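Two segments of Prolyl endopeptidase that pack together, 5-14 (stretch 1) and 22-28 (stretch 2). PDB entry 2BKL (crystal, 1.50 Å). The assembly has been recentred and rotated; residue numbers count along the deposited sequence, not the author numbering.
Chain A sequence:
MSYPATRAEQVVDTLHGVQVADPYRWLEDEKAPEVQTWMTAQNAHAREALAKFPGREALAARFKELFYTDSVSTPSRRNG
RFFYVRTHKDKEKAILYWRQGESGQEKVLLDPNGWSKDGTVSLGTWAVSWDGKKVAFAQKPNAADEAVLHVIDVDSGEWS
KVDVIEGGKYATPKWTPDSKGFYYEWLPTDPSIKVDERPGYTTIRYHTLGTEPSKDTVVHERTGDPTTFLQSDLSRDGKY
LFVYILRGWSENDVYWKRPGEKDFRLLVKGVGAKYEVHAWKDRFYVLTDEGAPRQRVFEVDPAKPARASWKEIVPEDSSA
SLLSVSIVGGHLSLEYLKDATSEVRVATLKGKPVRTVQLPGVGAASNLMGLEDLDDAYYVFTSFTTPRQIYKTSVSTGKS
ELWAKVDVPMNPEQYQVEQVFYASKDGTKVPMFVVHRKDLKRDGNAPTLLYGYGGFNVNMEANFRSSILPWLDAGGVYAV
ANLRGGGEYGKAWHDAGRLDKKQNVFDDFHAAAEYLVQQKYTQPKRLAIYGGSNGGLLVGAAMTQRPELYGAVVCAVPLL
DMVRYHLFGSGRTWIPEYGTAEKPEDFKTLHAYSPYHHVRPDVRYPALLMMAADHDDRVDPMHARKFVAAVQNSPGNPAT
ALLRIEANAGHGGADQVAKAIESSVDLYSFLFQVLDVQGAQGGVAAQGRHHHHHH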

# COMPACT_ATOMS: atom_id res chain seq x y z
N ALA A 5 4.60 -24.23 23.88
CA ALA A 5 5.82 -23.73 24.50
C ALA A 5 6.77 -23.18 23.45
O ALA A 5 6.83 -23.68 22.32
CB ALA A 5 6.51 -24.85 25.27
N THR A 6 7.50 -22.13 23.83
CA THR A 6 8.59 -21.62 23.01
C THR A 6 9.86 -21.57 23.85
O THR A 6 9.95 -20.79 24.81
CB THR A 6 8.31 -20.20 22.47
OG1 THR A 6 7.00 -20.14 21.86
CG2 THR A 6 9.29 -19.90 21.33
N ARG A 7 10.82 -22.40 23.48
CA ARG A 7 12.14 -22.33 24.09
C ARG A 7 12.76 -20.95 23.88
O ARG A 7 12.75 -20.43 22.77
CB ARG A 7 13.04 -23.41 23.46
CG ARG A 7 14.51 -23.34 23.87
CD ARG A 7 15.43 -24.39 23.20
NE ARG A 7 15.63 -24.23 21.74
CZ ARG A 7 14.92 -24.86 20.81
NH1 ARG A 7 13.94 -25.69 21.16
NH2 ARG A 7 15.20 -24.68 19.53
N ALA A 8 13.30 -20.39 24.96
CA ALA A 8 14.06 -19.16 24.94
C ALA A 8 15.52 -19.53 25.10
O ALA A 8 15.87 -20.31 25.99
CB ALA A 8 13.65 -18.25 26.07
N GLU A 9 16.36 -19.00 24.22
CA GLU A 9 17.81 -19.21 24.28
C GLU A 9 18.54 -17.95 24.74
O GLU A 9 17.98 -16.87 24.84
CB GLU A 9 18.34 -19.70 22.95
CG GLU A 9 17.68 -20.99 22.47
CD GLU A 9 18.19 -21.51 21.14
OE1 GLU A 9 18.66 -20.71 20.30
OE2 GLU A 9 18.08 -22.73 20.89
N GLN A 10 19.82 -18.10 25.04
CA GLN A 10 20.61 -16.98 25.53
C GLN A 10 21.49 -16.38 24.44
O GLN A 10 22.61 -15.98 24.70
CB GLN A 10 21.46 -17.43 26.71
CG GLN A 10 20.64 -17.97 27.87
CD GLN A 10 19.77 -16.92 28.50
OE1 GLN A 10 20.26 -15.84 28.87
NE2 GLN A 10 18.47 -17.20 28.61
N VAL A 11 20.96 -16.29 23.23
CA VAL A 11 21.66 -15.65 22.14
C VAL A 11 21.82 -14.15 22.41
O VAL A 11 20.85 -13.44 22.70
CB VAL A 11 20.92 -15.83 20.81
CG1 VAL A 11 21.58 -15.04 19.71
CG2 VAL A 11 20.82 -17.30 20.48
N VAL A 12 23.06 -13.68 22.33
CA VAL A 12 23.37 -12.26 22.47
C VAL A 12 24.40 -11.90 21.39
O VAL A 12 25.24 -12.72 20.99
CB VAL A 12 23.86 -11.93 23.90
CG1 VAL A 12 24.13 -10.43 24.05
CG2 VAL A 12 22.85 -12.35 24.94
N ASP A 13 24.33 -10.67 20.92
CA ASP A 13 25.27 -10.10 19.98
C ASP A 13 25.73 -8.76 20.50
O ASP A 13 24.97 -8.03 21.14
CB ASP A 13 24.61 -9.87 18.63
CG ASP A 13 24.32 -11.14 17.88
OD1 ASP A 13 25.21 -11.63 17.15
OD2 ASP A 13 23.22 -11.73 17.95
N THR A 14 26.96 -8.41 20.19
CA THR A 14 27.48 -7.11 20.53
C THR A 14 27.50 -6.31 19.27
O THR A 14 28.23 -6.63 18.35
CB THR A 14 28.90 -7.22 21.09
OG1 THR A 14 28.88 -8.05 22.25
CG2 THR A 14 29.35 -5.88 21.62
N ASP A 22 18.55 -11.79 21.87
CA ASP A 22 17.67 -12.32 20.84
C ASP A 22 17.21 -13.72 21.27
O ASP A 22 17.64 -14.72 20.71
CB ASP A 22 18.38 -12.33 19.49
CG ASP A 22 17.45 -12.38 18.30
OD1 ASP A 22 16.28 -12.84 18.40
OD2 ASP A 22 17.88 -12.00 17.18
N PRO A 23 16.36 -13.81 22.28
CA PRO A 23 16.02 -15.12 22.85
C PRO A 23 15.34 -16.07 21.90
O PRO A 23 15.47 -17.29 22.06
CB PRO A 23 15.09 -14.76 24.03
CG PRO A 23 14.66 -13.38 23.79
CD PRO A 23 15.74 -12.70 23.02
N TYR A 24 14.66 -15.54 20.89
CA TYR A 24 13.89 -16.36 19.97
C TYR A 24 14.49 -16.37 18.56
O TYR A 24 13.81 -16.67 17.60
CB TYR A 24 12.42 -15.91 19.97
CG TYR A 24 11.85 -15.99 21.35
CD1 TYR A 24 11.68 -17.21 21.98
CD2 TYR A 24 11.58 -14.84 22.09
CE1 TYR A 24 11.19 -17.30 23.27
CE2 TYR A 24 11.11 -14.92 23.39
CZ TYR A 24 10.90 -16.16 23.97
OH TYR A 24 10.46 -16.22 25.27
N ARG A 25 15.79 -16.11 18.46
CA ARG A 25 16.54 -16.23 17.21
C ARG A 25 16.23 -17.52 16.43
O ARG A 25 16.15 -17.50 15.20
CB ARG A 25 18.03 -16.13 17.51
CG ARG A 25 18.97 -16.40 16.33
CD ARG A 25 18.91 -15.36 15.25
NE ARG A 25 19.31 -14.07 15.75
CZ ARG A 25 20.55 -13.69 16.01
NH1 ARG A 25 21.58 -14.47 15.67
NH2 ARG A 25 20.79 -12.50 16.55
N TRP A 26 16.04 -18.63 17.12
CA TRP A 26 15.82 -19.90 16.46
C TRP A 26 14.58 -19.94 15.60
O TRP A 26 14.51 -20.72 14.65
CB TRP A 26 15.86 -21.07 17.47
CG TRP A 26 14.67 -21.23 18.37
CD1 TRP A 26 14.47 -20.64 19.60
CD2 TRP A 26 13.53 -22.05 18.14
NE1 TRP A 26 13.26 -21.05 20.12
CE2 TRP A 26 12.67 -21.93 19.25
CE3 TRP A 26 13.15 -22.89 17.09
CZ2 TRP A 26 11.45 -22.60 19.33
CZ3 TRP A 26 11.93 -23.56 17.18
CH2 TRP A 26 11.10 -23.41 18.30
N LEU A 27 13.60 -19.09 15.91
CA LEU A 27 12.38 -19.02 15.11
C LEU A 27 12.55 -18.30 13.78
O LEU A 27 11.60 -18.30 12.97
CB LEU A 27 11.28 -18.29 15.88
CG LEU A 27 10.75 -19.03 17.11
CD1 LEU A 27 9.83 -18.13 17.89
CD2 LEU A 27 10.01 -20.28 16.69
N GLU A 28 13.71 -17.73 13.51
CA GLU A 28 13.90 -17.02 12.22
C GLU A 28 13.87 -17.93 11.00
O GLU A 28 13.33 -17.57 9.98
CB GLU A 28 15.18 -16.18 12.21
CG GLU A 28 15.15 -14.99 13.16
CD GLU A 28 16.39 -14.11 13.13
OE1 GLU A 28 17.34 -14.44 12.39
OE2 GLU A 28 16.42 -13.09 13.87
O HOH W 1 10.03 -18.57 26.41
O HOH W 2 17.00 -18.58 19.87
O HOH W 3 24.51 -13.81 16.28

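Stretch 1 runs, largely extended, past the turn and short 3-10 segment of stretch 2, and the two bury 595 Å² between them, both sides summed. T6 points its CA-to-CB bond toward stretch 2, and its methyl CG2 sits 3.7 Å from Y24 CD1, 3.9 Å from L27 CD1 and 4.0 Å from W26 CZ2, a small apolar cluster. Its carbonyl is reached through water 1, which donates to T6 O (2.7 Å) and also hydrogen-bonds Y24 OH (2.6 Å). R7 engages W26 twice. Its carbonyl accepts the indole hydrogen bond, W26 NE1 to R7 O at 2.8 Å, while its guanidinium lies over one face of the same ring, centres 4.1 Å apart and planes at 27°, a cation-pi stack. A salt bridge from R7 NE to E9 OE2 (3.0 Å) helps hold the guanidinium there. A8 adds apolar contact, CB lying 3.8 Å from Y24 CE1 and 4.3 Å from P23 CB. At E9 the backbones meet: E9 N donates to P23 O at 2.9 Å in nearly straight geometry (174°), and P23 CA approaches E9 O at 3.3 Å in a CA-H...O contact. Water 2 reinforces this point, donating to E9 OE1 (2.7 Å) and P23 O (3.0 Å) and accepting from W26 N (2.9 Å). Q10 points away and makes no contact. V11 turns back toward stretch 2; its carbonyl accepts from D22 N (V11 O to D22 N, 2.9 Å), and its CG1 lies over one face of the R25 guanidinium, 4.1 Å from R25 CZ. V12 points away again, and D13 meets the edge of that guanidinium in a salt bridge, R25 NH2 to D13 OD2 at 2.9 Å. The same R25 NH2 also donates to D22 OD2 (3.0 Å), so one arginine nitrogen links acids from both stretches.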